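Local structure of isoflavone reductase (Medicago sativa, 2GAS) at residues 1-13 and 19-33. The protein reduces 2'-hydroxyisoflavones to chiral isoflavanones with NADPH, a late step in the biosynthesis of the alfalfa phytoalexin medicarpin. Sequence-based numbering, arbitrary orientation.
Sequences TENKILILGPTGA and VWASIKAGNPTYALV
The opening beta-alpha-beta unit of the NADP-binding Rossmann domain is joined here, as strand 5-8 pairs in parallel with strand 29-33 and helix 15-25 packs against the face of the pair that carries Ile5, Ile7, Thr29 and Ala31. Four backbone bonds make the ladder: Ile5 N gives to Pro28 O and Ile5 O takes Tyr30 N (2.8 Å), then Ile7 N gives to Tyr30 O and Ile7 O takes Leu32 N. Just before the strands begin, Asn27 ND2 donates to Asn3 O (3.1 Å), nearly straight at the hydrogen and with the carbonyl oxygen in the amide plane; ND2 also serves Asn203, so both its hydrogens can be used. The CD1 of Ile5 reaches this amide, 3.5 Å from Asn27 ND2, because CG1 lies beside its own backbone N (chi1 -56°).

On the helix-facing side, Ile7, Val19, Pro10 and Ala31 interlock; the small Ala31 leaves space for the proline ring, with Pro10 CB 3.7 Å from Ala31 CB. Ser22 OG, anti to its backbone N (chi1 -176°), donates to Thr29 OG1 (2.7 Å), which in turn donates to Asn27 O from above the carbonyl plane, tying helix to strand. On the other face the Lys4 chain crosses the Tyr30 side chain obliquely, its CD 3.6 Å from Tyr30 OH while NZ continues to Gln76 O.

Past the strand end a water spans Gly9 N and Leu32 O, where the turn starting at Gly9 opens the inferred NADP(+) loop. Branched apolar side chains thus fill the helix-sheet interface, the Asn27 amide and the Ser22 and Thr29 hydroxyls bond backbone carbonyls and one another, and Pro10 packing with the water holds the start of the glycine-rich loop.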
loop_
_atom_site.group_PDB
_atom_site.type_symbol
_atom_site.label_atom_id
_atom_site.label_comp_id
_atom_site.label_asym_id
_atom_site.label_seq_id
_atom_site.Cartn_x
_atom_site.Cartn_y
_atom_site.Cartn_z
ATOM N N THR A 1 6.564 -11.913 19.058
ATOM C CA THR A 1 7.444 -10.711 18.954
ATOM C C THR A 1 8.916 -11.091 18.810
ATOM O O THR A 1 9.792 -10.228 18.847
ATOM C CB THR A 1 7.295 -9.800 20.191
ATOM O OG1 THR A 1 7.605 -10.543 21.376
ATOM C CG2 THR A 1 5.877 -9.265 20.290
ATOM N N GLU A 2 9.183 -12.383 18.649
ATOM C CA GLU A 2 10.551 -12.869 18.493
ATOM C C GLU A 2 11.081 -12.567 17.091
ATOM O O GLU A 2 12.293 -12.502 16.875
ATOM C CB GLU A 2 10.614 -14.383 18.744
ATOM C CG GLU A 2 10.479 -14.799 20.205
ATOM C CD GLU A 2 10.578 -16.308 20.401
ATOM O OE1 GLU A 2 11.504 -16.927 19.834
ATOM O OE2 GLU A 2 9.737 -16.875 21.132
ATOM N N ASN A 3 10.171 -12.379 16.141
ATOM C CA ASN A 3 10.563 -12.105 14.762
ATOM C C ASN A 3 11.272 -10.769 14.584
ATOM O O ASN A 3 10.749 -9.719 14.964
ATOM C CB ASN A 3 9.342 -12.129 13.834
ATOM C CG ASN A 3 8.670 -13.483 13.783
ATOM O OD1 ASN A 3 9.282 -14.478 13.394
ATOM N ND2 ASN A 3 7.401 -13.527 14.172
ATOM N N LYS A 4 12.467 -10.819 14.002
ATOM C CA LYS A 4 13.239 -9.617 13.723
ATOM C C LYS A 4 12.767 -9.165 12.347
ATOM O O LYS A 4 12.874 -9.912 11.378
ATOM C CB LYS A 4 14.735 -9.940 13.705
ATOM C CG LYS A 4 15.277 -10.323 15.083
ATOM C CD LYS A 4 16.747 -10.715 15.030
ATOM C CE LYS A 4 16.956 -11.988 14.227
ATOM N NZ LYS A 4 18.379 -12.437 14.250
ATOM N N ILE A 5 12.238 -7.946 12.276
ATOM C CA ILE A 5 11.691 -7.404 11.036
ATOM C C ILE A 5 12.529 -6.283 10.417
ATOM O O ILE A 5 12.817 -5.274 11.065
ATOM C CB ILE A 5 10.250 -6.873 11.286
ATOM C CG1 ILE A 5 9.380 -7.996 11.858
ATOM C CG2 ILE A 5 9.637 -6.337 9.981
ATOM C CD1 ILE A 5 7.974 -7.568 12.231
ATOM N N LEU A 6 12.906 -6.471 9.152
ATOM C CA LEU A 6 13.696 -5.491 8.413
ATOM C C LEU A 6 12.804 -4.781 7.402
ATOM O O LEU A 6 12.132 -5.428 6.594
ATOM C CB LEU A 6 14.837 -6.183 7.660
ATOM C CG LEU A 6 15.638 -5.297 6.699
ATOM C CD1 LEU A 6 16.332 -4.179 7.471
ATOM C CD2 LEU A 6 16.662 -6.151 5.958
ATOM N N ILE A 7 12.812 -3.456 7.447
ATOM C CA ILE A 7 12.008 -2.657 6.533
ATOM C C ILE A 7 12.876 -1.945 5.506
ATOM O O ILE A 7 13.752 -1.152 5.862
ATOM C CB ILE A 7 11.189 -1.578 7.288
ATOM C CG1 ILE A 7 10.224 -2.243 8.272
ATOM C CG2 ILE A 7 10.447 -0.686 6.291
ATOM C CD1 ILE A 7 9.340 -3.282 7.640
ATOM N N LEU A 8 12.637 -2.245 4.231
ATOM C CA LEU A 8 13.350 -1.591 3.139
ATOM C C LEU A 8 12.447 -0.412 2.760
ATOM O O LEU A 8 11.218 -0.543 2.782
ATOM C CB LEU A 8 13.514 -2.560 1.966
ATOM C CG LEU A 8 14.068 -3.941 2.342
ATOM C CD1 LEU A 8 14.141 -4.817 1.100
ATOM C CD2 LEU A 8 15.439 -3.807 2.975
ATOM N N GLY A 9 13.050 0.732 2.434
ATOM C CA GLY A 9 12.290 1.934 2.118
ATOM C C GLY A 9 11.627 2.434 3.398
ATOM O O GLY A 9 10.498 2.917 3.370
ATOM N N PRO A 10 12.332 2.368 4.539
ATOM C CA PRO A 10 11.792 2.797 5.831
ATOM C C PRO A 10 11.357 4.253 5.994
ATOM O O PRO A 10 10.506 4.548 6.839
ATOM C CB PRO A 10 12.905 2.409 6.805
ATOM C CG PRO A 10 14.132 2.659 6.002
ATOM C CD PRO A 10 13.768 2.053 4.659
ATOM N N THR A 11 11.921 5.165 5.207
ATOM C CA THR A 11 11.527 6.567 5.345
ATOM C C THR A 11 10.456 7.013 4.353
ATOM O O THR A 11 10.084 8.184 4.322
ATOM C CB THR A 11 12.742 7.524 5.243
ATOM O OG1 THR A 11 13.309 7.459 3.929
ATOM C CG2 THR A 11 13.796 7.154 6.279
ATOM N N GLY A 12 9.952 6.084 3.547
ATOM C CA GLY A 12 8.910 6.439 2.598
ATOM C C GLY A 12 7.587 6.735 3.291
ATOM O O GLY A 12 7.439 6.492 4.490
ATOM N N ALA A 13 6.616 7.248 2.536
ATOM C CA ALA A 13 5.308 7.582 3.090
ATOM C C ALA A 13 4.651 6.363 3.722
ATOM O O ALA A 13 4.008 6.458 4.766
ATOM C CB ALA A 13 4.409 8.147 1.998
ATOM N N VAL A 19 7.437 0.794 10.074
ATOM C CA VAL A 19 8.486 0.849 11.088
ATOM C C VAL A 19 7.841 1.132 12.447
ATOM O O VAL A 19 8.105 0.432 13.424
ATOM C CB VAL A 19 9.521 1.963 10.792
ATOM C CG1 VAL A 19 10.461 2.125 11.979
ATOM C CG2 VAL A 19 10.314 1.621 9.534
ATOM N N TRP A 20 6.982 2.144 12.508
ATOM C CA TRP A 20 6.336 2.475 13.776
ATOM C C TRP A 20 5.446 1.349 14.311
ATOM O O TRP A 20 5.402 1.109 15.517
ATOM C CB TRP A 20 5.531 3.774 13.651
ATOM C CG TRP A 20 6.407 4.998 13.520
ATOM C CD1 TRP A 20 7.583 5.234 14.176
ATOM C CD2 TRP A 20 6.163 6.152 12.711
ATOM N NE1 TRP A 20 8.086 6.462 13.825
ATOM C CE2 TRP A 20 7.233 7.049 12.927
ATOM C CE3 TRP A 20 5.140 6.519 11.821
ATOM C CZ2 TRP A 20 7.314 8.292 12.287
ATOM C CZ3 TRP A 20 5.221 7.756 11.183
ATOM C CH2 TRP A 20 6.302 8.628 11.421
ATOM N N ALA A 21 4.742 0.651 13.425
ATOM C CA ALA A 21 3.876 -0.436 13.872
ATOM C C ALA A 21 4.716 -1.595 14.405
ATOM O O ALA A 21 4.316 -2.288 15.339
ATOM C CB ALA A 21 2.979 -0.914 12.721
ATOM N N SER A 22 5.886 -1.801 13.812
ATOM C CA SER A 22 6.761 -2.880 14.247
ATOM C C SER A 22 7.239 -2.571 15.665
ATOM O O SER A 22 7.244 -3.447 16.531
ATOM C CB SER A 22 7.945 -3.020 13.290
ATOM O OG SER A 22 8.755 -4.132 13.640
ATOM N N ILE A 23 7.621 -1.319 15.899
ATOM C CA ILE A 23 8.074 -0.902 17.225
ATOM C C ILE A 23 6.933 -1.031 18.230
ATOM O O ILE A 23 7.128 -1.525 19.340
ATOM C CB ILE A 23 8.557 0.570 17.225
ATOM C CG1 ILE A 23 9.912 0.684 16.520
ATOM C CG2 ILE A 23 8.639 1.100 18.655
ATOM C CD1 ILE A 23 11.031 -0.107 17.168
ATOM N N LYS A 24 5.747 -0.584 17.834
ATOM C CA LYS A 24 4.567 -0.634 18.695
ATOM C C LYS A 24 4.241 -2.063 19.131
ATOM O O LYS A 24 3.922 -2.309 20.301
ATOM C CB LYS A 24 3.370 -0.024 17.955
ATOM C CG LYS A 24 2.078 0.045 18.754
ATOM C CD LYS A 24 2.188 1.028 19.900
ATOM C CE LYS A 24 0.865 1.143 20.644
ATOM N NZ LYS A 24 -0.229 1.602 19.738
ATOM N N ALA A 25 4.324 -3.002 18.191
ATOM C CA ALA A 25 4.040 -4.405 18.461
ATOM C C ALA A 25 5.098 -5.040 19.357
ATOM O O ALA A 25 4.854 -6.075 19.977
ATOM C CB ALA A 25 3.945 -5.174 17.152
ATOM N N GLY A 26 6.275 -4.423 19.405
ATOM C CA GLY A 26 7.353 -4.930 20.237
ATOM C C GLY A 26 8.386 -5.772 19.511
ATOM O O GLY A 26 9.258 -6.369 20.141
ATOM N N ASN A 27 8.302 -5.829 18.185
ATOM C CA ASN A 27 9.263 -6.611 17.415
ATOM C C ASN A 27 10.617 -5.938 17.325
ATOM O O ASN A 27 10.706 -4.710 17.301
ATOM C CB ASN A 27 8.812 -6.799 15.964
ATOM C CG ASN A 27 7.612 -7.685 15.831
ATOM O OD1 ASN A 27 6.490 -7.268 16.103
ATOM N ND2 ASN A 27 7.836 -8.921 15.404
ATOM N N PRO A 28 11.698 -6.736 17.300
ATOM C CA PRO A 28 13.015 -6.108 17.174
ATOM C C PRO A 28 12.880 -5.536 15.761
ATOM O O PRO A 28 12.569 -6.275 14.820
ATOM C CB PRO A 28 13.967 -7.297 17.221
ATOM C CG PRO A 28 13.263 -8.245 18.138
ATOM C CD PRO A 28 11.823 -8.161 17.661
ATOM N N THR A 29 13.094 -4.236 15.612
ATOM C CA THR A 29 12.909 -3.583 14.322
ATOM C C THR A 29 14.189 -3.048 13.704
ATOM O O THR A 29 14.969 -2.370 14.368
ATOM C CB THR A 29 11.874 -2.452 14.490
ATOM O OG1 THR A 29 10.707 -2.987 15.129
ATOM C CG2 THR A 29 11.477 -1.870 13.149
ATOM N N TYR A 30 14.388 -3.363 12.425
ATOM C CA TYR A 30 15.571 -2.950 11.677
ATOM C C TYR A 30 15.168 -2.166 10.433
ATOM O O TYR A 30 14.140 -2.453 9.824
ATOM C CB TYR A 30 16.371 -4.185 11.244
ATOM C CG TYR A 30 16.850 -5.068 12.376
ATOM C CD1 TYR A 30 15.951 -5.798 13.154
ATOM C CD2 TYR A 30 18.208 -5.172 12.667
ATOM C CE1 TYR A 30 16.397 -6.611 14.200
ATOM C CE2 TYR A 30 18.663 -5.977 13.709
ATOM C CZ TYR A 30 17.755 -6.691 14.470
ATOM O OH TYR A 30 18.209 -7.471 15.510
ATOM N N ALA A 31 15.973 -1.175 10.062
ATOM C CA ALA A 31 15.694 -0.375 8.872
ATOM C C ALA A 31 16.955 -0.295 8.016
ATOM O O ALA A 31 18.032 0.008 8.524
ATOM C CB ALA A 31 15.240 1.030 9.270
ATOM N N LEU A 32 16.823 -0.585 6.725
ATOM C CA LEU A 32 17.971 -0.519 5.824
ATOM C C LEU A 32 18.128 0.917 5.354
ATOM O O LEU A 32 17.220 1.486 4.739
ATOM C CB LEU A 32 17.768 -1.426 4.611
ATOM C CG LEU A 32 19.006 -1.619 3.727
ATOM C CD1 LEU A 32 20.016 -2.516 4.444
ATOM C CD2 LEU A 32 18.592 -2.250 2.410
ATOM N N VAL A 33 19.278 1.506 5.658
ATOM C CA VAL A 33 19.547 2.884 5.278
ATOM C C VAL A 33 20.975 3.053 4.785
ATOM O O VAL A 33 21.895 2.392 5.270
ATOM C CB VAL A 33 19.330 3.846 6.467
ATOM C CG1 VAL A 33 17.852 3.906 6.832
ATOM C CG2 VAL A 33 20.144 3.386 7.657
HETATM O O HOH W 1 15.923 0.739 2.241
#